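Local coordinates for protein arabinan endo-1,5-alpha-l-arabinosidase A (Cellvibrio cellulosa, PDB 1GYH) that cleaves the alpha-1,5-arabinofuranosyl bonds of linear arabinan, releasing almost exclusively arabinotriose in the breakdown of the plant cell wall, at residues 173-178 / 189-194; 207-212 / 219-224; 274-279 / 290-295. One frame throughout, in Å; residues are numbered along the deposited sequence.

The three contacts span three successive blades of the five-bladed propeller: contact 1 crosses from one blade to the next, contact 2 is the central hairpin of that next blade, and contact 3 a hairpin of the one after. Contacts 1 and 2 have centres about 11 Å apart and meet at the probable proton donor, where Tyr220 OH lies 2.6 Å from Glu192 OE2. Contact 2 then passes to contact 3, about 13 Å away between centres, through packing such as Leu222 CD1 against Leu276 CD2 at 3.9 Å. Contacts 1 and 3, about 22 Å apart between centres, do not touch; Tyr220 bridges them, since its ring also packs against His277 next to the probable catalytic residues.

Contact 1: 173-178 / 189-194; sequences AKLERS and AQIEAP
Glu192 OE1 is gripped by one hydrogen bond, with Ser146 OG, and OE2 of the same carboxylate by another, with Tyr220 OH, so both oxygens of this probable proton donor are anchored. Two fixed oxygens should restrict rotation of the carboxylate, and the two contacts probably influence its ionisation. Behind it lies the passage between two blades of the five-bladed beta-propeller: residues 173-178 leave the last strand of one four-stranded sheet, and residues 189-194 enter the first strand of the next. The two segments meet mainly through apolar side chains. Leu175, with CG anti to the carbonyl carbon (chi1 -64°), crosses Ile191 obliquely and sets its CD1 3.7 Å from Ile191 CB. The root of the same leucine rests on the preceding bend, Leu175 CB lying 3.8 Å from Ala189 CB. Gln190 centres that bend, an inverse gamma turn closed by a weak hydrogen bond from Ile191 N to Ala189 O (2.9 Å). The turn swings the chain into the strand, where Glu192 pairs through its backbone with Ser208, while Ile191 also packs on Leu151 and Trp209, tying the two blades together. Ile191 holds CG1 anti to the backbone N (chi1 -179°) and continues extended at chi2, which carries its tip past the leucine until CD1 touches Ala173 CB at 3.6 Å.

Contact 2: 207-212 / 219-224; sequences ASWGLC and TYHLVV
Three rings set the character of this hairpin, and each is met over a face by a carbon of the facing segment. Val223 crosses the Trp209 indole at about a right angle: its CG2 makes a CH-pi contact 3.7 Å from the centroid of the five-membered ring, only 9° off the normal, while CG1 reaches over CE3. On the same side of the sheet the His221 imidazole crosses the indole obliquely and takes Trp209 CB over its own face, with CE1 at 3.6 Å from that carbon. What fixes the imidazole's rotation is a bond in its plane, His221 ND1 donating to Thr219 O at 2.9 Å. Tyr220 lies beyond the regular pairing. Cys212 CB sits over the centre of its ring, 3.6 Å from the centroid, and Gly210 O meets the ring edge in plane, while Ser208 CB approaches CE1. The strands stay in register through four backbone bonds, two each for the pairs Ala207-Val223 and Trp209-His221. Past them Thr219 OG1 accepts a nearly straight bond (169°) from Leu211 N at 2.9 Å, and Thr219 N returns one to Leu211 O. Buried polar ends find partners outside, Ser208 OG at His262 N and Tyr220 OH at Glu192. The whole is the central antiparallel hairpin of a propeller blade, its loop end bordering the probable active site through Tyr220.

Contact 3: 274-279 / 290-295; sequences LVLHAY and KILNLH
Leu276 holds CG in the crowded position between its backbone N and carbonyl carbon (chi1 60°), and this turns CD1 across the strand to within 3.7 Å of Lys290 CB. Lys290 in turn bends at chi2 (-62°), so that after this oblique crossing its chain leads away from the hairpin. The pair belongs to the antiparallel hairpin formed by the second and third strands of a four-stranded blade in the five-bladed beta-propeller. Two hydrogen-bonded pairs frame it. Leu274 N donates to Leu292 O at 3.0 Å, and Leu292 N answers to Leu274 O at 2.9 Å, both bonds nearly straight and in the carbonyl plane. Two residues on, Leu276 N meets Lys290 O at 3.0 Å and Lys290 N meets Leu276 O at 2.9 Å, each nearly along the C=O axis. Between them Val275 and Ile291 form a non-hydrogen-bonded pair whose side chains meet loosely, CG2 of the valine 4.4 Å from CG1 of the isoleucine. Both pack on Met12 of strand 11-15, which joins this face to a neighbouring blade. The opposite face carries Leu274, Leu276, Leu292 and the root of Lys290, with Leu276 CG 4.3 Å from Leu292 CD1. Farther along strand 271-280, His277 points away from strand 286-296, stacks its ring on His8 and uses ND1 to bond Asp9 N, which probably helps to position Asp9, the probable proton acceptor, from the second shell. The amine of Lys290 is gripped by three oxygens, none from a charged side chain: Leu309 O and Tyr312 O near the C-terminal end, and Gln4 OE1. Three acceptors would favour a protonated NZ, while on the aliphatic part Ala278 CB brushes Lys290 CG at 4.3 Å.

Contact 1: 173-178 / 189-194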
loop_
_atom_site.group_PDB
_atom_site.type_symbol
_atom_site.label_atom_id
_atom_site.label_comp_id
_atom_site.label_asym_id
_atom_site.label_seq_id
_atom_site.Cartn_x
_atom_site.Cartn_y
_atom_site.Cartn_z
ATOM N N ALA A 173 -4.953 -8.863 10.667
ATOM C CA ALA A 173 -6.298 -8.944 10.125
ATOM C C ALA A 173 -6.433 -10.215 9.292
ATOM O O ALA A 173 -5.490 -10.591 8.623
ATOM C CB ALA A 173 -6.639 -7.751 9.273
ATOM N N LYS A 174 -7.626 -10.795 9.305
ATOM C CA LYS A 174 -7.895 -12.091 8.647
ATOM C C LYS A 174 -9.364 -12.203 8.299
ATOM O O LYS A 174 -10.232 -11.635 8.999
ATOM C CB LYS A 174 -7.546 -13.271 9.592
ATOM C CG LYS A 174 -6.100 -13.434 10.056
ATOM C CD LYS A 174 -6.021 -14.698 10.941
ATOM C CE LYS A 174 -5.130 -14.650 12.136
ATOM N NZ LYS A 174 -5.349 -15.867 13.046
ATOM N N LEU A 175 -9.668 -12.944 7.221
ATOM C CA LEU A 175 -11.013 -13.416 6.951
ATOM C C LEU A 175 -10.999 -14.968 6.843
ATOM O O LEU A 175 -9.929 -15.576 6.807
ATOM C CB LEU A 175 -11.564 -12.802 5.693
ATOM C CG LEU A 175 -11.759 -11.278 5.707
ATOM C CD1 LEU A 175 -12.030 -10.718 4.302
ATOM C CD2 LEU A 175 -12.923 -10.960 6.635
ATOM N N GLU A 176 -12.189 -15.577 6.843
ATOM C CA GLU A 176 -12.322 -17.029 7.068
ATOM C C GLU A 176 -11.608 -17.809 5.946
ATOM O O GLU A 176 -11.642 -17.395 4.798
ATOM C CB GLU A 176 -13.790 -17.443 7.140
ATOM C CG GLU A 176 -14.050 -18.923 7.472
ATOM C CD GLU A 176 -13.472 -19.346 8.806
ATOM O OE1 GLU A 176 -14.144 -19.111 9.841
ATOM O OE2 GLU A 176 -12.346 -19.908 8.828
ATOM N N ARG A 177 -10.958 -18.898 6.343
ATOM C CA ARG A 177 -10.337 -19.915 5.459
ATOM C C ARG A 177 -10.040 -21.175 6.253
ATOM O O ARG A 177 -9.462 -21.130 7.361
ATOM C CB ARG A 177 -9.024 -19.384 4.863
ATOM C CG ARG A 177 -8.331 -20.387 3.878
ATOM C CD ARG A 177 -6.815 -20.213 3.756
ATOM N NE ARG A 177 -6.181 -21.122 2.782
ATOM C CZ ARG A 177 -5.897 -20.820 1.505
ATOM N NH1 ARG A 177 -6.207 -19.645 0.977
ATOM N NH2 ARG A 177 -5.319 -21.729 0.733
ATOM N N SER A 178 -10.433 -22.313 5.712
ATOM C CA SER A 178 -10.083 -23.617 6.264
ATOM C C SER A 178 -8.733 -24.036 5.716
ATOM O O SER A 178 -8.451 -23.805 4.519
ATOM C CB SER A 178 -11.129 -24.666 5.852
ATOM O OG SER A 178 -10.637 -25.979 6.063
ATOM N N ALA A 189 -11.074 -15.172 1.153
ATOM C CA ALA A 189 -10.703 -14.094 2.073
ATOM C C ALA A 189 -10.230 -12.842 1.266
ATOM O O ALA A 189 -9.040 -12.657 1.023
ATOM C CB ALA A 189 -9.634 -14.601 3.000
ATOM N N GLN A 190 -11.183 -12.017 0.819
ATOM C CA GLN A 190 -10.886 -10.879 -0.046
ATOM C C GLN A 190 -10.488 -9.695 0.837
ATOM O O GLN A 190 -11.301 -8.799 1.107
ATOM C CB GLN A 190 -12.085 -10.545 -0.953
ATOM C CG GLN A 190 -12.586 -11.762 -1.811
ATOM C CD GLN A 190 -13.867 -11.575 -2.571
ATOM O OE1 GLN A 190 -14.259 -12.486 -3.371
ATOM N NE2 GLN A 190 -14.526 -10.442 -2.395
ATOM N N ILE A 191 -9.244 -9.754 1.310
ATOM C CA ILE A 191 -8.628 -8.743 2.151
ATOM C C ILE A 191 -7.194 -8.563 1.750
ATOM O O ILE A 191 -6.465 -9.553 1.580
ATOM C CB ILE A 191 -8.707 -9.110 3.694
ATOM C CG1 ILE A 191 -8.053 -7.996 4.528
ATOM C CG2 ILE A 191 -8.068 -10.501 4.051
ATOM C CD1 ILE A 191 -8.155 -8.180 6.019
ATOM N N GLU A 192 -6.758 -7.318 1.579
ATOM C CA GLU A 192 -5.355 -7.040 1.222
ATOM C C GLU A 192 -4.929 -5.597 1.539
ATOM O O GLU A 192 -5.748 -4.752 1.893
ATOM C CB GLU A 192 -5.094 -7.328 -0.293
ATOM C CG GLU A 192 -5.796 -6.396 -1.270
ATOM C CD GLU A 192 -5.662 -6.809 -2.732
ATOM O OE1 GLU A 192 -5.070 -7.907 -3.012
ATOM O OE2 GLU A 192 -6.165 -6.032 -3.606
ATOM N N ALA A 193 -3.651 -5.329 1.331
ATOM C CA ALA A 193 -3.096 -3.979 1.256
ATOM C C ALA A 193 -3.216 -3.219 2.602
ATOM O O ALA A 193 -3.804 -2.150 2.648
ATOM C CB ALA A 193 -3.754 -3.180 0.133
ATOM N N PRO A 194 -2.590 -3.719 3.647
ATOM C CA PRO A 194 -2.669 -3.011 4.934
ATOM C C PRO A 194 -1.954 -1.661 4.863
ATOM O O PRO A 194 -0.951 -1.490 4.152
ATOM C CB PRO A 194 -1.904 -3.894 5.883
ATOM C CG PRO A 194 -0.874 -4.599 4.996
ATOM C CD PRO A 194 -1.681 -4.879 3.705
#

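Contact 2: 207-212 / 219-224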
loop_
_atom_site.group_PDB
_atom_site.type_symbol
_atom_site.label_atom_id
_atom_site.label_comp_id
_atom_site.label_asym_id
_atom_site.label_seq_id
_atom_site.Cartn_x
_atom_site.Cartn_y
_atom_site.Cartn_z
ATOM N N ALA A 207 -7.466 -1.295 5.479
ATOM C CA ALA A 207 -7.382 -2.471 4.617
ATOM C C ALA A 207 -8.423 -2.393 3.524
ATOM O O ALA A 207 -9.470 -1.747 3.665
ATOM C CB ALA A 207 -7.582 -3.759 5.448
ATOM N N SER A 208 -8.106 -3.055 2.402
ATOM C CA SER A 208 -8.992 -3.118 1.255
ATOM C C SER A 208 -9.744 -4.452 1.283
ATOM O O SER A 208 -9.136 -5.497 1.434
ATOM C CB SER A 208 -8.176 -2.925 -0.032
ATOM O OG SER A 208 -7.637 -1.606 -0.155
ATOM N N TRP A 209 -11.068 -4.401 1.157
ATOM C CA TRP A 209 -11.919 -5.586 1.100
ATOM C C TRP A 209 -12.510 -5.705 -0.304
ATOM O O TRP A 209 -12.740 -4.696 -1.012
ATOM C CB TRP A 209 -13.074 -5.498 2.120
ATOM C CG TRP A 209 -12.775 -5.969 3.544
ATOM C CD1 TRP A 209 -11.559 -6.317 4.086
ATOM C CD2 TRP A 209 -13.722 -6.084 4.616
ATOM N NE1 TRP A 209 -11.713 -6.669 5.410
ATOM C CE2 TRP A 209 -13.029 -6.548 5.751
ATOM C CE3 TRP A 209 -15.099 -5.865 4.723
ATOM C CZ2 TRP A 209 -13.663 -6.790 6.973
ATOM C CZ3 TRP A 209 -15.735 -6.094 5.954
ATOM C CH2 TRP A 209 -15.021 -6.555 7.050
ATOM N N GLY A 210 -12.754 -6.940 -0.723
ATOM C CA GLY A 210 -13.466 -7.204 -1.962
ATOM C C GLY A 210 -12.534 -7.333 -3.165
ATOM O O GLY A 210 -11.313 -7.529 -2.988
ATOM N N LEU A 211 -13.094 -7.174 -4.373
ATOM C CA LEU A 211 -12.349 -7.410 -5.613
ATOM C C LEU A 211 -12.067 -6.150 -6.431
ATOM O O LEU A 211 -12.983 -5.452 -6.871
ATOM C CB LEU A 211 -13.093 -8.412 -6.502
ATOM C CG LEU A 211 -13.375 -9.792 -5.908
ATOM C CD1 LEU A 211 -14.075 -10.697 -6.943
ATOM C CD2 LEU A 211 -12.113 -10.446 -5.413
ATOM N N CYS A 212 -10.779 -5.900 -6.642
ATOM C CA CYS A 212 -10.290 -4.880 -7.565
ATOM C C CYS A 212 -10.266 -5.360 -9.027
ATOM O O CYS A 212 -10.520 -6.556 -9.349
ATOM C CB CYS A 212 -8.867 -4.487 -7.192
ATOM S SG CYS A 212 -7.556 -5.604 -7.828
ATOM N N THR A 219 -15.923 -4.623 -6.424
ATOM C CA THR A 219 -16.524 -4.409 -5.104
ATOM C C THR A 219 -15.502 -3.821 -4.118
ATOM O O THR A 219 -15.791 -3.698 -2.931
ATOM C CB THR A 219 -17.025 -5.742 -4.506
ATOM O OG1 THR A 219 -15.943 -6.689 -4.440
ATOM C CG2 THR A 219 -18.156 -6.384 -5.327
ATOM N N TYR A 220 -14.312 -3.497 -4.616
ATOM C CA TYR A 220 -13.189 -2.989 -3.815
ATOM C C TYR A 220 -13.634 -1.752 -2.987
ATOM O O TYR A 220 -14.266 -0.845 -3.502
ATOM C CB TYR A 220 -12.040 -2.570 -4.718
ATOM C CG TYR A 220 -10.605 -2.793 -4.285
ATOM C CD1 TYR A 220 -10.184 -3.982 -3.714
ATOM C CD2 TYR A 220 -9.634 -1.846 -4.578
ATOM C CE1 TYR A 220 -8.857 -4.198 -3.368
ATOM C CE2 TYR A 220 -8.279 -2.053 -4.244
ATOM C CZ TYR A 220 -7.900 -3.250 -3.658
ATOM O OH TYR A 220 -6.572 -3.512 -3.339
ATOM N N HIS A 221 -13.304 -1.781 -1.709
ATOM C CA HIS A 221 -13.598 -0.657 -0.776
ATOM C C HIS A 221 -12.678 -0.697 0.436
ATOM O O HIS A 221 -11.900 -1.642 0.609
ATOM C CB HIS A 221 -15.072 -0.677 -0.345
ATOM C CG HIS A 221 -15.474 -1.874 0.467
ATOM N ND1 HIS A 221 -15.654 -3.127 -0.082
ATOM C CD2 HIS A 221 -15.763 -1.997 1.789
ATOM C CE1 HIS A 221 -16.036 -3.972 0.869
ATOM N NE2 HIS A 221 -16.137 -3.300 2.008
ATOM N N LEU A 222 -12.755 0.347 1.276
ATOM C CA LEU A 222 -11.861 0.483 2.430
ATOM C C LEU A 222 -12.600 0.348 3.754
ATOM O O LEU A 222 -13.673 0.928 3.941
ATOM C CB LEU A 222 -11.171 1.836 2.399
ATOM C CG LEU A 222 -10.243 2.131 1.220
ATOM C CD1 LEU A 222 -9.673 3.544 1.315
ATOM C CD2 LEU A 222 -9.079 1.123 1.227
ATOM N N VAL A 223 -11.983 -0.414 4.644
ATOM C CA VAL A 223 -12.393 -0.597 6.021
ATOM C C VAL A 223 -11.237 -0.233 6.956
ATOM O O VAL A 223 -10.059 -0.091 6.533
ATOM C CB VAL A 223 -12.847 -2.062 6.343
ATOM C CG1 VAL A 223 -14.065 -2.427 5.507
ATOM C CG2 VAL A 223 -11.743 -3.061 6.168
ATOM N N VAL A 224 -11.589 -0.054 8.237
ATOM C CA VAL A 224 -10.625 0.413 9.247
ATOM C C VAL A 224 -10.887 -0.232 10.624
ATOM O O VAL A 224 -12.025 -0.565 10.968
ATOM C CB VAL A 224 -10.673 2.020 9.360
ATOM C CG1 VAL A 224 -11.942 2.488 10.033
ATOM C CG2 VAL A 224 -9.475 2.548 10.124
#

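Contact 3: 274-279 / 290-295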
loop_
_atom_site.group_PDB
_atom_site.type_symbol
_atom_site.label_atom_id
_atom_site.label_comp_id
_atom_site.label_asym_id
_atom_site.label_seq_id
_atom_site.Cartn_x
_atom_site.Cartn_y
_atom_site.Cartn_z
ATOM N N LEU A 274 -5.992 11.048 2.997
ATOM C CA LEU A 274 -6.181 9.681 2.497
ATOM C C LEU A 274 -5.832 9.681 0.970
ATOM O O LEU A 274 -6.316 10.536 0.233
ATOM C CB LEU A 274 -7.642 9.291 2.681
ATOM C CG LEU A 274 -7.975 7.824 2.303
ATOM C CD1 LEU A 274 -7.412 6.862 3.256
ATOM C CD2 LEU A 274 -9.469 7.620 2.214
ATOM N N VAL A 275 -5.007 8.729 0.529
ATOM C CA VAL A 275 -4.468 8.661 -0.866
ATOM C C VAL A 275 -4.873 7.269 -1.413
ATOM O O VAL A 275 -4.615 6.262 -0.778
ATOM C CB VAL A 275 -2.941 8.847 -0.890
ATOM C CG1 VAL A 275 -2.344 8.855 -2.327
ATOM C CG2 VAL A 275 -2.562 10.182 -0.260
ATOM N N LEU A 276 -5.546 7.230 -2.547
ATOM C CA LEU A 276 -6.077 5.961 -3.084
ATOM C C LEU A 276 -6.274 5.998 -4.608
ATOM O O LEU A 276 -6.137 7.055 -5.241
ATOM C CB LEU A 276 -7.410 5.614 -2.401
ATOM C CG LEU A 276 -8.611 6.568 -2.488
ATOM C CD1 LEU A 276 -9.237 6.536 -3.873
ATOM C CD2 LEU A 276 -9.670 6.163 -1.508
ATOM N N HIS A 277 -6.581 4.834 -5.200
ATOM C CA HIS A 277 -7.042 4.822 -6.586
ATOM C C HIS A 277 -8.510 4.464 -6.658
ATOM O O HIS A 277 -9.033 3.774 -5.778
ATOM C CB HIS A 277 -6.188 3.919 -7.498
ATOM C CG HIS A 277 -6.374 2.447 -7.279
ATOM N ND1 HIS A 277 -5.402 1.658 -6.696
ATOM C CD2 HIS A 277 -7.397 1.614 -7.592
ATOM C CE1 HIS A 277 -5.816 0.403 -6.660
ATOM N NE2 HIS A 277 -7.032 0.348 -7.177
ATOM N N ALA A 278 -9.155 4.943 -7.707
ATOM C CA ALA A 278 -10.563 4.729 -7.924
ATOM C C ALA A 278 -10.858 4.571 -9.411
ATOM O O ALA A 278 -10.373 5.353 -10.224
ATOM C CB ALA A 278 -11.387 5.902 -7.304
ATOM N N TYR A 279 -11.715 3.590 -9.751
ATOM C CA TYR A 279 -11.972 3.267 -11.167
ATOM C C TYR A 279 -13.111 4.106 -11.772
ATOM O O TYR A 279 -14.272 3.989 -11.358
ATOM C CB TYR A 279 -12.272 1.738 -11.303
ATOM C CG TYR A 279 -11.196 0.808 -10.717
ATOM C CD1 TYR A 279 -9.973 0.558 -11.392
ATOM C CD2 TYR A 279 -11.382 0.162 -9.506
ATOM C CE1 TYR A 279 -8.984 -0.288 -10.834
ATOM C CE2 TYR A 279 -10.387 -0.686 -8.957
ATOM C CZ TYR A 279 -9.191 -0.934 -9.629
ATOM O OH TYR A 279 -8.189 -1.797 -9.075
ATOM N N LYS A 290 -6.680 9.702 -6.350
ATOM C CA LYS A 290 -7.573 10.549 -5.548
ATOM C C LYS A 290 -6.906 10.827 -4.176
ATOM O O LYS A 290 -6.375 9.919 -3.544
ATOM C CB LYS A 290 -8.973 9.953 -5.395
ATOM C CG LYS A 290 -9.792 9.858 -6.618
ATOM C CD LYS A 290 -10.144 11.189 -7.310
ATOM C CE LYS A 290 -10.647 10.974 -8.726
ATOM N NZ LYS A 290 -11.106 12.212 -9.440
ATOM N N ILE A 291 -6.869 12.104 -3.787
ATOM C CA ILE A 291 -6.422 12.545 -2.454
ATOM C C ILE A 291 -7.631 13.237 -1.788
ATOM O O ILE A 291 -8.244 14.139 -2.381
ATOM C CB ILE A 291 -5.251 13.543 -2.564
ATOM C CG1 ILE A 291 -4.095 12.923 -3.346
ATOM C CG2 ILE A 291 -4.813 14.007 -1.149
ATOM C CD1 ILE A 291 -2.905 13.780 -3.515
ATOM N N LEU A 292 -8.013 12.749 -0.611
ATOM C CA LEU A 292 -9.177 13.225 0.134
ATOM C C LEU A 292 -8.738 13.741 1.497
ATOM O O LEU A 292 -7.766 13.226 2.080
ATOM C CB LEU A 292 -10.200 12.115 0.380
ATOM C CG LEU A 292 -10.891 11.492 -0.865
ATOM C CD1 LEU A 292 -10.010 10.483 -1.392
ATOM C CD2 LEU A 292 -12.231 10.817 -0.484
ATOM N N ASN A 293 -9.446 14.754 2.000
ATOM C CA ASN A 293 -9.189 15.245 3.372
ATOM C C ASN A 293 -9.732 14.248 4.380
ATOM O O ASN A 293 -10.866 13.796 4.290
ATOM C CB ASN A 293 -9.786 16.660 3.572
ATOM C CG ASN A 293 -9.187 17.683 2.614
ATOM O OD1 ASN A 293 -7.997 18.026 2.718
ATOM N ND2 ASN A 293 -10.003 18.155 1.634
ATOM N N LEU A 294 -8.890 13.868 5.329
ATOM C CA LEU A 294 -9.209 12.875 6.322
ATOM C C LEU A 294 -9.611 13.597 7.622
ATOM O O LEU A 294 -8.769 14.277 8.252
ATOM C CB LEU A 294 -7.992 11.965 6.545
ATOM C CG LEU A 294 -8.116 10.659 7.345
ATOM C CD1 LEU A 294 -9.240 9.771 6.865
ATOM C CD2 LEU A 294 -6.746 9.914 7.243
ATOM N N HIS A 295 -10.868 13.414 8.016
ATOM C CA HIS A 295 -11.433 13.982 9.279
ATOM C C HIS A 295 -11.597 12.898 10.365
ATOM O O HIS A 295 -11.402 11.715 10.095
ATOM C CB HIS A 295 -12.796 14.665 9.022
ATOM C CG HIS A 295 -12.744 15.667 7.920
ATOM N ND1 HIS A 295 -13.074 15.354 6.615
ATOM C CD2 HIS A 295 -12.302 16.945 7.902
ATOM C CE1 HIS A 295 -12.871 16.412 5.853
ATOM N NE2 HIS A 295 -12.393 17.388 6.606
#